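DUF4621 domain-containing protein (Parabacteroides distasonis, PDB 4H3W) is of unknown function but is probably a secreted protein, built of two beta-barrel domains. Local coordinates at residues Met50-Glu55 with Thr79-Gly84; Ala93-His98 with Pro200-Pro205; Cys112-Glu117 with Leu173-Asp178; Asp217-Asp222 with Arg293-Asn298. All blocks are in the same frame, centred on the assembly; numbering follows the deposited sequence. Where two conformers were deposited one is given.

Interaction 1: Met50-Glu55 with Thr79-Gly84; sequences MIYDGE and TGDIDG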
loop_
_atom_site.group_PDB
_atom_site.type_symbol
_atom_site.label_atom_id
_atom_site.label_comp_id
_atom_site.label_asym_id
_atom_site.label_seq_id
_atom_site.Cartn_x
_atom_site.Cartn_y
_atom_site.Cartn_z
HETATM N N MSE A 50 -4.424 0.367 8.346
HETATM C CA MSE A 50 -3.857 -0.720 9.180
HETATM C C MSE A 50 -3.508 -0.189 10.554
HETATM O O MSE A 50 -2.876 0.871 10.674
HETATM C CB MSE A 50 -2.620 -1.293 8.529
HETATM C CG MSE A 50 -2.987 -2.018 7.262
HETATM SE SE MSE A 50 -1.369 -2.580 6.282
HETATM C CE MSE A 50 -0.667 -0.860 5.688
ATOM N N ILE A 51 -3.923 -0.896 11.617
ATOM C CA ILE A 51 -3.667 -0.456 12.971
ATOM C C ILE A 51 -3.013 -1.590 13.762
ATOM O O ILE A 51 -3.479 -2.718 13.714
ATOM C CB ILE A 51 -4.964 -0.005 13.680
ATOM C CG1 ILE A 51 -5.535 1.231 12.965
ATOM C CG2 ILE A 51 -4.717 0.281 15.155
ATOM C CD1 ILE A 51 -6.723 1.889 13.646
ATOM N N TYR A 52 -1.916 -1.278 14.443
ATOM C CA TYR A 52 -1.279 -2.171 15.410
ATOM C C TYR A 52 -1.236 -1.450 16.725
ATOM O O TYR A 52 -0.586 -0.410 16.815
ATOM C CB TYR A 52 0.133 -2.558 14.956
ATOM C CG TYR A 52 0.158 -3.250 13.616
ATOM C CD1 TYR A 52 0.277 -2.518 12.436
ATOM C CD2 TYR A 52 0.056 -4.624 13.533
ATOM C CE1 TYR A 52 0.269 -3.146 11.213
ATOM C CE2 TYR A 52 0.042 -5.257 12.319
ATOM C CZ TYR A 52 0.168 -4.508 11.161
ATOM O OH TYR A 52 0.172 -5.150 9.947
ATOM N N ASP A 53 -1.943 -1.952 17.741
ATOM C CA ASP A 53 -1.954 -1.310 19.064
ATOM C C ASP A 53 -1.614 -2.296 20.199
ATOM O O ASP A 53 -1.619 -3.497 20.019
ATOM C CB ASP A 53 -3.298 -0.587 19.361
ATOM C CG ASP A 53 -4.529 -1.474 19.164
ATOM O OD1 ASP A 53 -4.456 -2.700 19.372
ATOM O OD2 ASP A 53 -5.595 -0.924 18.819
ATOM N N GLY A 54 -1.269 -1.752 21.349
ATOM C CA GLY A 54 -0.916 -2.567 22.504
ATOM C C GLY A 54 -0.348 -1.720 23.610
ATOM O O GLY A 54 -0.560 -0.502 23.647
ATOM N N GLU A 55 0.394 -2.373 24.500
ATOM C CA GLU A 55 1.038 -1.701 25.612
ATOM C C GLU A 55 2.535 -1.929 25.554
ATOM O O GLU A 55 2.990 -2.938 25.021
ATOM C CB GLU A 55 0.483 -2.209 26.944
ATOM C CG GLU A 55 -1.043 -2.151 27.030
ATOM C CD GLU A 55 -1.573 -1.700 28.387
ATOM O OE1 GLU A 55 -0.768 -1.471 29.324
ATOM O OE2 GLU A 55 -2.812 -1.563 28.513
ATOM N N THR A 79 4.471 -7.426 12.185
ATOM C CA THR A 79 3.692 -6.807 11.075
ATOM C C THR A 79 3.889 -7.563 9.778
ATOM O O THR A 79 3.845 -6.983 8.697
ATOM C CB THR A 79 4.029 -5.298 10.884
ATOM O OG1 THR A 79 5.363 -5.104 10.379
ATOM C CG2 THR A 79 3.881 -4.582 12.217
ATOM N N GLY A 80 4.083 -8.879 9.891
ATOM C CA GLY A 80 4.357 -9.728 8.731
ATOM C C GLY A 80 3.206 -9.876 7.761
ATOM O O GLY A 80 3.412 -10.290 6.613
ATOM N N ASP A 81 2.007 -9.487 8.184
ATOM C CA ASP A 81 0.840 -9.516 7.292
ATOM C C ASP A 81 0.833 -8.416 6.219
ATOM O O ASP A 81 0.140 -8.568 5.215
ATOM C CB ASP A 81 -0.480 -9.486 8.108
ATOM C CG ASP A 81 -0.600 -8.287 9.096
ATOM O OD1 ASP A 81 0.412 -7.663 9.515
ATOM O OD2 ASP A 81 -1.757 -8.017 9.503
ATOM N N ILE A 82 1.596 -7.335 6.421
ATOM C CA ILE A 82 1.603 -6.209 5.480
ATOM C C ILE A 82 2.054 -6.645 4.099
ATOM O O ILE A 82 1.529 -6.142 3.089
ATOM C CB ILE A 82 2.498 -5.016 5.950
ATOM C CG1 ILE A 82 2.023 -4.500 7.302
ATOM C CG2 ILE A 82 2.488 -3.885 4.909
ATOM C CD1 ILE A 82 2.910 -3.437 7.898
ATOM N N ASP A 83 2.990 -7.598 4.036
ATOM C CA ASP A 83 3.426 -8.164 2.754
ATOM C C ASP A 83 2.276 -8.677 1.884
ATOM O O ASP A 83 2.416 -8.721 0.670
ATOM C CB ASP A 83 4.381 -9.330 2.986
ATOM C CG ASP A 83 5.811 -8.890 3.279
ATOM O OD1 ASP A 83 6.185 -7.722 3.035
ATOM O OD2 ASP A 83 6.573 -9.762 3.720
ATOM N N GLY A 84 1.168 -9.101 2.508
ATOM C CA GLY A 84 0.021 -9.638 1.774
ATOM C C GLY A 84 -0.802 -8.606 0.996
ATOM O O GLY A 84 -1.642 -8.984 0.201
#
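Strand 47-55 of a five-stranded antiparallel sheet turns the side chains of Met50 and Tyr52 toward Thr79, Asp81 and Ile82, in the long loop that follows strand 71-76. Tyr52 carries most of the contact. Thr79 CG2 sits over one face of its ring, 3.8 Å from the centroid and only 8° off the ring normal, a CH-pi contact centred on the aromatic cloud. The ring reaches Asp81 tip to tip: Tyr52 OH donates to Asp81 OD1 at 2.6 Å. That oxygen lies in the ring plane, while the carboxylate as a whole is turned 79° against the ring and receives the hydroxyl on the syn side of OD1, 33° out of the carboxylate plane. Its other oxygen, OD2, is held by the backbone N of Ser40, a second bond that, with the tyrosine's, would restrain the rotation of the carboxylate.

The loop coils here into a 3-10 turn that takes in residues 82-84 and runs on, with Ile82 N bonded to Thr79 O at 3.2 Å. This coil sets Ile82 beside the tyrosine, where Ile82 CG1 comes within 3.3 Å of Tyr52 OH and Ile82 CD1 approaches Tyr52 CE1 obliquely at 4.2 Å. Met50, present as selenomethionine, crosses the same isoleucine, with Met50 SE 4.0 Å from Ile82 CG1. Both residues also pack on Leu199 of the adjoining strand 194-200.

Interaction 2: Ala93-His98 with Pro200-Pro205; sequences ALTNPH and PLTPAP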
loop_
_atom_site.group_PDB
_atom_site.type_symbol
_atom_site.label_atom_id
_atom_site.label_comp_id
_atom_site.label_asym_id
_atom_site.label_seq_id
_atom_site.Cartn_x
_atom_site.Cartn_y
_atom_site.Cartn_z
ATOM N N ALA A 93 4.685 3.849 0.385
ATOM C CA ALA A 93 4.844 5.275 0.696
ATOM C C ALA A 93 3.460 5.869 0.933
ATOM O O ALA A 93 2.616 5.882 0.020
ATOM C CB ALA A 93 5.528 5.986 -0.444
ATOM N N LEU A 94 3.227 6.292 2.175
ATOM C CA LEU A 94 1.960 6.752 2.653
ATOM C C LEU A 94 2.086 8.174 3.118
ATOM O O LEU A 94 3.169 8.643 3.522
ATOM C CB LEU A 94 1.437 5.877 3.838
ATOM C CG LEU A 94 1.386 4.374 3.570
ATOM C CD1 LEU A 94 0.976 3.577 4.800
ATOM C CD2 LEU A 94 0.424 4.133 2.417
ATOM N N THR A 95 0.983 8.892 3.043
ATOM C CA THR A 95 0.942 10.309 3.342
ATOM C C THR A 95 1.064 10.610 4.822
ATOM O O THR A 95 1.626 11.634 5.226
ATOM C CB THR A 95 -0.394 10.890 2.816
ATOM O OG1 THR A 95 -0.431 10.720 1.387
ATOM C CG2 THR A 95 -0.543 12.361 3.163
ATOM N N ASN A 96 0.481 9.740 5.637
ATOM C CA ASN A 96 0.392 10.066 7.073
ATOM C C ASN A 96 0.369 8.861 8.016
ATOM O O ASN A 96 -0.515 8.738 8.902
ATOM C CB ASN A 96 -0.823 10.962 7.307
ATOM C CG ASN A 96 -0.816 11.623 8.678
ATOM O OD1 ASN A 96 0.229 11.982 9.218
ATOM N ND2 ASN A 96 -2.005 11.834 9.224
ATOM N N PRO A 97 1.372 8.006 7.888
ATOM C CA PRO A 97 1.588 7.000 8.908
ATOM C C PRO A 97 1.986 7.735 10.155
ATOM O O PRO A 97 2.666 8.763 10.064
ATOM C CB PRO A 97 2.769 6.192 8.374
ATOM C CG PRO A 97 3.573 7.217 7.635
ATOM C CD PRO A 97 2.579 8.167 7.034
ATOM N N HIS A 98 1.468 7.295 11.312
ATOM C CA HIS A 98 1.792 7.941 12.562
ATOM C C HIS A 98 1.730 6.939 13.693
ATOM O O HIS A 98 1.188 5.833 13.554
ATOM C CB HIS A 98 0.850 9.116 12.833
ATOM C CG HIS A 98 -0.602 8.759 12.768
ATOM N ND1 HIS A 98 -1.289 8.668 11.578
ATOM C CD2 HIS A 98 -1.506 8.507 13.743
ATOM C CE1 HIS A 98 -2.547 8.347 11.813
ATOM N NE2 HIS A 98 -2.705 8.227 13.123
ATOM N N PRO A 200 -2.605 4.576 7.401
ATOM C CA PRO A 200 -3.733 4.810 6.502
ATOM C C PRO A 200 -3.298 4.645 5.060
ATOM O O PRO A 200 -2.263 5.196 4.665
ATOM C CB PRO A 200 -4.126 6.272 6.764
ATOM C CG PRO A 200 -3.395 6.683 7.994
ATOM C CD PRO A 200 -2.162 5.818 8.054
ATOM N N LEU A 201 -4.100 3.933 4.281
ATOM C CA LEU A 201 -3.747 3.649 2.926
ATOM C C LEU A 201 -4.121 4.845 2.046
ATOM O O LEU A 201 -5.027 4.760 1.216
ATOM C CB LEU A 201 -4.393 2.321 2.448
ATOM C CG LEU A 201 -3.857 1.095 3.204
ATOM C CD1 LEU A 201 -4.563 -0.191 2.834
ATOM C CD2 LEU A 201 -2.371 0.930 2.943
ATOM N N THR A 202 -3.388 5.948 2.256
ATOM C CA THR A 202 -3.411 7.131 1.414
ATOM C C THR A 202 -2.062 7.182 0.739
ATOM O O THR A 202 -1.075 7.560 1.376
ATOM C CB THR A 202 -3.660 8.409 2.231
ATOM O OG1 THR A 202 -4.924 8.322 2.829
ATOM C CG2 THR A 202 -3.703 9.649 1.367
ATOM N N PRO A 203 -1.966 6.707 -0.502
ATOM C CA PRO A 203 -0.627 6.688 -1.147
ATOM C C PRO A 203 0.009 8.081 -1.316
ATOM O O PRO A 203 -0.701 9.044 -1.567
ATOM C CB PRO A 203 -0.904 6.100 -2.526
ATOM C CG PRO A 203 -2.199 5.316 -2.318
ATOM C CD PRO A 203 -3.005 6.116 -1.357
ATOM N N ALA A 204 1.312 8.141 -1.146
ATOM C CA ALA A 204 2.141 9.300 -1.415
ATOM C C ALA A 204 2.751 9.140 -2.802
ATOM O O ALA A 204 2.665 8.055 -3.364
ATOM C CB ALA A 204 3.234 9.404 -0.357
ATOM N N PRO A 205 3.375 10.188 -3.344
ATOM C CA PRO A 205 3.965 10.105 -4.712
ATOM C C PRO A 205 4.894 8.919 -4.953
ATOM O O PRO A 205 4.894 8.377 -6.056
ATOM C CB PRO A 205 4.721 11.453 -4.844
ATOM C CG PRO A 205 3.974 12.379 -3.928
ATOM C CD PRO A 205 3.477 11.548 -2.782
HETATM O O HOH W 1 -1.549 7.885 5.239
#
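Leu94 and Leu201 meet at the ends of their side chains, Leu94 CD2 lying 4.3 Å from Leu201 CD2, although the CB of Leu201 points away from residues 93-98. Both methyls of Leu94 also lie against a backbone oxygen, CD1 at 3.6 Å from Pro200 O and CD2 scarcely farther from it. On the neighbouring residue the orientation differs, for the CB of Thr95 points toward residues 200-205. Its OG1 is anti to the carbonyl carbon (chi1 -62°), which lets Thr95 OG1 donate to Thr202 O at 3.2 Å from above the carbonyl plane. As the threonine has two conformers, this bond is less secure than the backbone one to the same oxygen, Thr95 N to Thr202 O at 3.0 Å, which comes in nearly along the C=O axis.

The pairing is a single beta bridge, Leu94 with Pro203, between two loops and not a strand pair. Ala204 N closes it with a nearly straight bond to Ala93 O of 2.9 Å, and the two alanine methyls touch, Ala93 CB 4.1 Å from Ala204 CB, with only that of Ala204 directed at the other segment. Leu201 centres an inverse gamma turn. Pro200 O, which takes this turn's weak bond from Thr202 N, also accepts from a water that in turn accepts from Asn96 N. Asn96 O touches Pro200 CD at 3.5 Å and is bonded by His98 ND1 at 2.8 Å, practically in the plane of the imidazole, which stacks on Trp141.

Interaction 3: Cys112-Glu117 with Leu173-Asp178; sequences CSLSIE and LSLSAD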
loop_
_atom_site.group_PDB
_atom_site.type_symbol
_atom_site.label_atom_id
_atom_site.label_comp_id
_atom_site.label_asym_id
_atom_site.label_seq_id
_atom_site.Cartn_x
_atom_site.Cartn_y
_atom_site.Cartn_z
ATOM N N CYS A 112 12.035 12.482 27.103
ATOM C CA CYS A 112 12.051 11.171 26.515
ATOM C C CYS A 112 12.433 11.195 25.039
ATOM O O CYS A 112 12.438 12.247 24.400
ATOM C CB CYS A 112 10.660 10.538 26.646
ATOM S SG CYS A 112 10.220 10.090 28.325
ATOM N N SER A 113 12.769 10.019 24.521
ATOM C CA SER A 113 12.938 9.781 23.077
ATOM C C SER A 113 12.283 8.479 22.700
ATOM O O SER A 113 12.410 7.494 23.431
ATOM C CB SER A 113 14.404 9.686 22.671
ATOM O OG SER A 113 15.100 10.885 22.933
ATOM N N LEU A 114 11.562 8.461 21.585
ATOM C CA LEU A 114 11.049 7.216 21.049
ATOM C C LEU A 114 11.797 6.828 19.773
ATOM O O LEU A 114 11.754 7.554 18.792
ATOM C CB LEU A 114 9.554 7.311 20.736
ATOM C CG LEU A 114 8.895 5.976 20.388
ATOM C CD1 LEU A 114 8.857 5.079 21.617
ATOM C CD2 LEU A 114 7.508 6.202 19.836
ATOM N N SER A 115 12.469 5.679 19.819
ATOM C CA SER A 115 13.060 5.056 18.663
ATOM C C SER A 115 12.056 4.128 18.023
ATOM O O SER A 115 11.417 3.302 18.690
ATOM C CB SER A 115 14.328 4.274 19.036
ATOM O OG SER A 115 14.778 3.502 17.938
ATOM N N ILE A 116 11.915 4.295 16.715
ATOM C CA ILE A 116 11.029 3.504 15.882
ATOM C C ILE A 116 11.860 2.852 14.786
ATOM O O ILE A 116 12.396 3.541 13.930
ATOM C CB ILE A 116 9.963 4.373 15.230
ATOM C CG1 ILE A 116 9.225 5.178 16.309
ATOM C CG2 ILE A 116 8.978 3.528 14.417
ATOM C CD1 ILE A 116 8.855 6.580 15.863
ATOM N N GLU A 117 11.955 1.531 14.823
ATOM C CA GLU A 117 12.780 0.791 13.879
ATOM C C GLU A 117 11.908 -0.173 13.112
ATOM O O GLU A 117 11.209 -0.989 13.704
ATOM C CB GLU A 117 13.871 0.012 14.560
ATOM C CG GLU A 117 14.897 -0.495 13.556
ATOM C CD GLU A 117 16.098 -1.141 14.212
ATOM O OE1 GLU A 117 15.905 -1.843 15.232
ATOM O OE2 GLU A 117 17.227 -0.943 13.693
ATOM N N LEU A 173 9.713 -0.594 18.935
ATOM C CA LEU A 173 9.603 0.680 19.625
ATOM C C LEU A 173 10.421 0.627 20.880
ATOM O O LEU A 173 10.307 -0.333 21.656
ATOM C CB LEU A 173 8.164 0.978 20.040
ATOM C CG LEU A 173 7.101 0.949 18.963
ATOM C CD1 LEU A 173 5.726 1.287 19.536
ATOM C CD2 LEU A 173 7.461 1.909 17.835
ATOM N N SER A 174 11.212 1.672 21.085
ATOM C CA SER A 174 12.052 1.799 22.238
ATOM C C SER A 174 11.931 3.196 22.852
ATOM O O SER A 174 12.310 4.189 22.242
ATOM C CB SER A 174 13.501 1.526 21.862
ATOM O OG SER A 174 14.332 1.693 22.980
ATOM N N LEU A 175 11.415 3.242 24.078
ATOM C CA LEU A 175 11.245 4.489 24.803
ATOM C C LEU A 175 12.389 4.678 25.773
ATOM O O LEU A 175 12.629 3.814 26.637
ATOM C CB LEU A 175 9.915 4.492 25.559
ATOM C CG LEU A 175 9.588 5.751 26.362
ATOM C CD1 LEU A 175 9.373 6.937 25.439
ATOM C CD2 LEU A 175 8.363 5.523 27.229
ATOM N N SER A 176 13.094 5.797 25.619
ATOM C CA SER A 176 14.186 6.138 26.525
ATOM C C SER A 176 13.901 7.478 27.197
ATOM O O SER A 176 13.185 8.318 26.661
ATOM C CB SER A 176 15.548 6.140 25.803
ATOM O OG SER A 176 15.643 7.179 24.865
ATOM N N ALA A 177 14.444 7.633 28.404
ATOM C CA ALA A 177 14.284 8.848 29.184
ATOM C C ALA A 177 15.621 9.294 29.751
ATOM O O ALA A 177 16.514 8.481 29.931
ATOM C CB ALA A 177 13.299 8.621 30.309
ATOM N N ASP A 178 15.739 10.595 30.005
ATOM C CA ASP A 178 16.859 11.168 30.732
ATOM C C ASP A 178 17.072 10.390 32.042
ATOM O O ASP A 178 16.137 10.192 32.809
ATOM C CB ASP A 178 16.591 12.659 30.990
ATOM C CG ASP A 178 17.704 13.336 31.780
ATOM O OD1 ASP A 178 17.664 13.319 33.033
ATOM O OD2 ASP A 178 18.611 13.908 31.147
#
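Ile116 and Leu173 lie side by side and point the same way, with Ile116 CG1 4.0 Å from Leu173 CD2. They belong to an apolar row on one face of two antiparallel strands. Next along it, Leu114 CG, anti to the backbone N (chi1 -170°), is the branch point from which Leu114 CD1 reaches Leu175 CB at 4.1 Å. At the far end Cys112 is shared by two partners, its CB meeting Leu175 CD1 and its SG lying 3.9 Å from Ala177 CB.

The backbones set this register. Ser113 pairs with Ser176 and Ser115 with Ser174, each a hydrogen-bonded pair with bonds in both directions: Ser113 N to Ser176 O is 2.8 Å and Ser174 N to Ser115 O is 2.9 Å. Between them Leu114 and Leu175 form a non-hydrogen-bonded pair, their CA atoms 4.6 Å apart. The serines occupy the other face, where Ser115 CB and Ser174 CB are in contact at 4.0 Å.

Further out, the two strands are the central pair of a four-stranded antiparallel sheet, flanked by strands 71-76 and 126-134. Phe131 of the latter packs on Cys112, Leu114 and Leu175, while Ile72 of the former packs on Leu175 and Ala177. On the serine face, Ser113 OG bonds Asp130 OD1 and Ser174 OG bonds Glu71 OE2, so these two hydroxyls have their polar partners on the flanking strands. The sheet is therefore two-sided in its chemistry: a buried apolar face, consistent with the interior of a barrel, backed by a face of serines, two of which bond carboxylates.

Interaction 4: Asp217-Asp222 with Arg293-Asn298; sequences DAFDED and RHIDLN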
loop_
_atom_site.group_PDB
_atom_site.type_symbol
_atom_site.label_atom_id
_atom_site.label_comp_id
_atom_site.label_asym_id
_atom_site.label_seq_id
_atom_site.Cartn_x
_atom_site.Cartn_y
_atom_site.Cartn_z
ATOM N N ASP A 217 -11.670 -15.967 -20.284
ATOM C CA ASP A 217 -12.407 -16.277 -21.511
ATOM C C ASP A 217 -12.724 -15.022 -22.345
ATOM O O ASP A 217 -13.819 -14.833 -22.826
ATOM C CB ASP A 217 -13.673 -17.069 -21.150
ATOM C CG ASP A 217 -13.340 -18.415 -20.541
ATOM O OD1 ASP A 217 -12.439 -19.094 -21.075
ATOM O OD2 ASP A 217 -13.967 -18.786 -19.537
ATOM N N ALA A 218 -11.710 -14.202 -22.541
ATOM C CA ALA A 218 -11.818 -13.036 -23.410
ATOM C C ALA A 218 -12.015 -13.450 -24.855
ATOM O O ALA A 218 -12.700 -12.777 -25.612
ATOM C CB ALA A 218 -10.563 -12.171 -23.270
ATOM N N PHE A 219 -11.410 -14.567 -25.238
ATOM C CA PHE A 219 -11.493 -15.087 -26.588
ATOM C C PHE A 219 -12.017 -16.504 -26.540
ATOM O O PHE A 219 -11.542 -17.314 -25.740
ATOM C CB PHE A 219 -10.132 -15.108 -27.217
ATOM C CG PHE A 219 -9.413 -13.798 -27.107
ATOM C CD1 PHE A 219 -9.639 -12.803 -28.029
ATOM C CD2 PHE A 219 -8.521 -13.569 -26.063
ATOM C CE1 PHE A 219 -8.941 -11.603 -27.950
ATOM C CE2 PHE A 219 -7.840 -12.351 -25.955
ATOM C CZ PHE A 219 -8.059 -11.367 -26.906
ATOM N N ASP A 220 -12.979 -16.814 -27.404
ATOM C CA ASP A 220 -13.608 -18.124 -27.441
ATOM C C ASP A 220 -12.884 -19.035 -28.429
ATOM O O ASP A 220 -12.617 -18.632 -29.559
ATOM C CB ASP A 220 -15.059 -17.962 -27.864
ATOM C CG ASP A 220 -15.893 -19.196 -27.599
ATOM O OD1 ASP A 220 -15.549 -20.314 -28.054
ATOM O OD2 ASP A 220 -16.947 -19.019 -26.975
ATOM N N GLU A 221 -12.568 -20.258 -28.021
ATOM C CA GLU A 221 -11.885 -21.179 -28.908
ATOM C C GLU A 221 -12.659 -21.380 -30.223
ATOM O O GLU A 221 -12.078 -21.727 -31.237
ATOM C CB GLU A 221 -11.640 -22.534 -28.200
ATOM C CG GLU A 221 -12.920 -23.262 -27.807
ATOM C CD GLU A 221 -12.668 -24.611 -27.129
ATOM O OE1 GLU A 221 -11.496 -25.018 -26.977
ATOM O OE2 GLU A 221 -13.654 -25.262 -26.739
ATOM N N ASP A 222 -13.972 -21.195 -30.210
ATOM C CA ASP A 222 -14.779 -21.483 -31.413
ATOM C C ASP A 222 -14.721 -20.394 -32.465
ATOM O O ASP A 222 -15.294 -20.567 -33.549
ATOM C CB ASP A 222 -16.256 -21.727 -31.046
ATOM C CG ASP A 222 -16.459 -23.001 -30.258
ATOM O OD1 ASP A 222 -15.659 -23.950 -30.438
ATOM O OD2 ASP A 222 -17.430 -23.040 -29.471
ATOM N N ARG A 293 -6.819 -16.945 -25.081
ATOM C CA ARG A 293 -8.062 -17.230 -24.348
ATOM C C ARG A 293 -8.413 -16.210 -23.260
ATOM O O ARG A 293 -9.565 -15.830 -23.142
ATOM C CB ARG A 293 -7.994 -18.626 -23.704
ATOM C CG ARG A 293 -7.773 -19.772 -24.691
ATOM C CD ARG A 293 -9.004 -20.037 -25.530
ATOM N NE ARG A 293 -8.792 -21.194 -26.382
ATOM C CZ ARG A 293 -8.124 -21.192 -27.533
ATOM N NH1 ARG A 293 -7.591 -20.089 -28.024
ATOM N NH2 ARG A 293 -8.006 -22.310 -28.202
ATOM N N HIS A 294 -7.423 -15.796 -22.463
ATOM C CA HIS A 294 -7.609 -14.908 -21.356
ATOM C C HIS A 294 -6.714 -13.687 -21.541
ATOM O O HIS A 294 -5.731 -13.727 -22.274
ATOM C CB HIS A 294 -7.240 -15.596 -20.023
ATOM C CG HIS A 294 -7.708 -17.012 -19.943
ATOM N ND1 HIS A 294 -9.040 -17.341 -19.994
ATOM C CD2 HIS A 294 -7.034 -18.185 -19.835
ATOM C CE1 HIS A 294 -9.174 -18.653 -19.929
ATOM N NE2 HIS A 294 -7.972 -19.187 -19.827
ATOM N N ILE A 295 -7.047 -12.653 -20.788
ATOM C CA ILE A 295 -6.214 -11.473 -20.687
ATOM C C ILE A 295 -5.806 -11.265 -19.230
ATOM O O ILE A 295 -6.651 -11.299 -18.337
ATOM C CB ILE A 295 -6.954 -10.252 -21.247
ATOM C CG1 ILE A 295 -7.157 -10.410 -22.768
ATOM C CG2 ILE A 295 -6.198 -8.957 -20.998
ATOM C CD1 ILE A 295 -8.135 -9.425 -23.330
ATOM N N ASP A 296 -4.510 -11.056 -19.016
ATOM C CA ASP A 296 -4.019 -10.473 -17.768
ATOM C C ASP A 296 -3.630 -9.006 -17.988
ATOM O O ASP A 296 -2.823 -8.711 -18.873
ATOM C CB ASP A 296 -2.810 -11.231 -17.240
ATOM C CG ASP A 296 -3.192 -12.468 -16.441
ATOM O OD1 ASP A 296 -4.289 -12.515 -15.860
ATOM O OD2 ASP A 296 -2.364 -13.365 -16.364
ATOM N N LEU A 297 -4.228 -8.114 -17.204
ATOM C CA LEU A 297 -3.852 -6.691 -17.144
ATOM C C LEU A 297 -2.933 -6.519 -15.959
ATOM O O LEU A 297 -3.355 -6.708 -14.808
ATOM C CB LEU A 297 -5.072 -5.819 -16.997
ATOM C CG LEU A 297 -6.143 -5.895 -18.087
ATOM C CD1 LEU A 297 -7.317 -4.983 -17.805
ATOM C CD2 LEU A 297 -5.495 -5.553 -19.428
ATOM N N ASN A 298 -1.654 -6.306 -16.224
ATOM C CA ASN A 298 -0.711 -5.948 -15.164
ATOM C C ASN A 298 -0.790 -4.459 -14.878
ATOM O O ASN A 298 -0.427 -3.621 -15.722
ATOM C CB ASN A 298 0.714 -6.314 -15.514
ATOM C CG ASN A 298 0.930 -7.808 -15.674
ATOM O OD1 ASN A 298 0.220 -8.637 -15.109
ATOM N ND2 ASN A 298 1.933 -8.148 -16.426
#
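Arg293 lays one face of its guanidinium over the backbone of Glu221, whose CA stands above the group toward its rim; Glu221 CB is 3.6 Å from Arg293 NE. A bend at chi2 (-72°) turns CD to Phe219 O. The charges themselves stay apart, Glu221 OE1 being 4.6 Å from Arg293 NH2, beyond a salt bridge, while Arg293 NH1 bonds the backbone O of the dimethylated lysine at position 290. Arg293 CB meanwhile rests over the centre of the imidazole of His294. In that ring's plane ND1 accepts the N-H of Asp217 at 3.0 Å, in an almost straight bond (175°). Phe219 N donates to Arg293 O at 3.1 Å from above the carbonyl plane. Past these bonds Ile295 is wedged against two residues: its CD1 touches Ala218 CB at 3.7 Å, and its side chain crosses that of Phe219 at about a right angle.

Arg293 and His294 both face Met254, a classic beta bulge in the pairing of this segment with strand 246-254. Strand 294-302 runs between that strand and strand 208-215. The loop 217-222 follows strand 208-215, and Val224 of helix 224-227 packs on both Phe219 and Arg293.

Overall arrangement
Interactions 1, 2 and 3 appear to belong to one of the two barrels, with 200-205 leading from it toward strand 208-215, and interaction 4 to the other. Interactions 1 and 2 have centres 15 Å apart and touch, Met50 CE packing on Leu201 CD2 at 3.7 Å; strands 47-55 and 194-200 of one five-stranded sheet adjoin both. Interaction 3, in a separate four-stranded sheet, lies about 20 Å from interaction 1 between centres, and both its segments fall in the chain between residues 98 and 200. Interaction 4 comes last, after residues 200-205, and its centre is about 54 Å from that of interaction 3, on the opposite side of the chain's centre, as expected of an elongated two-domain molecule.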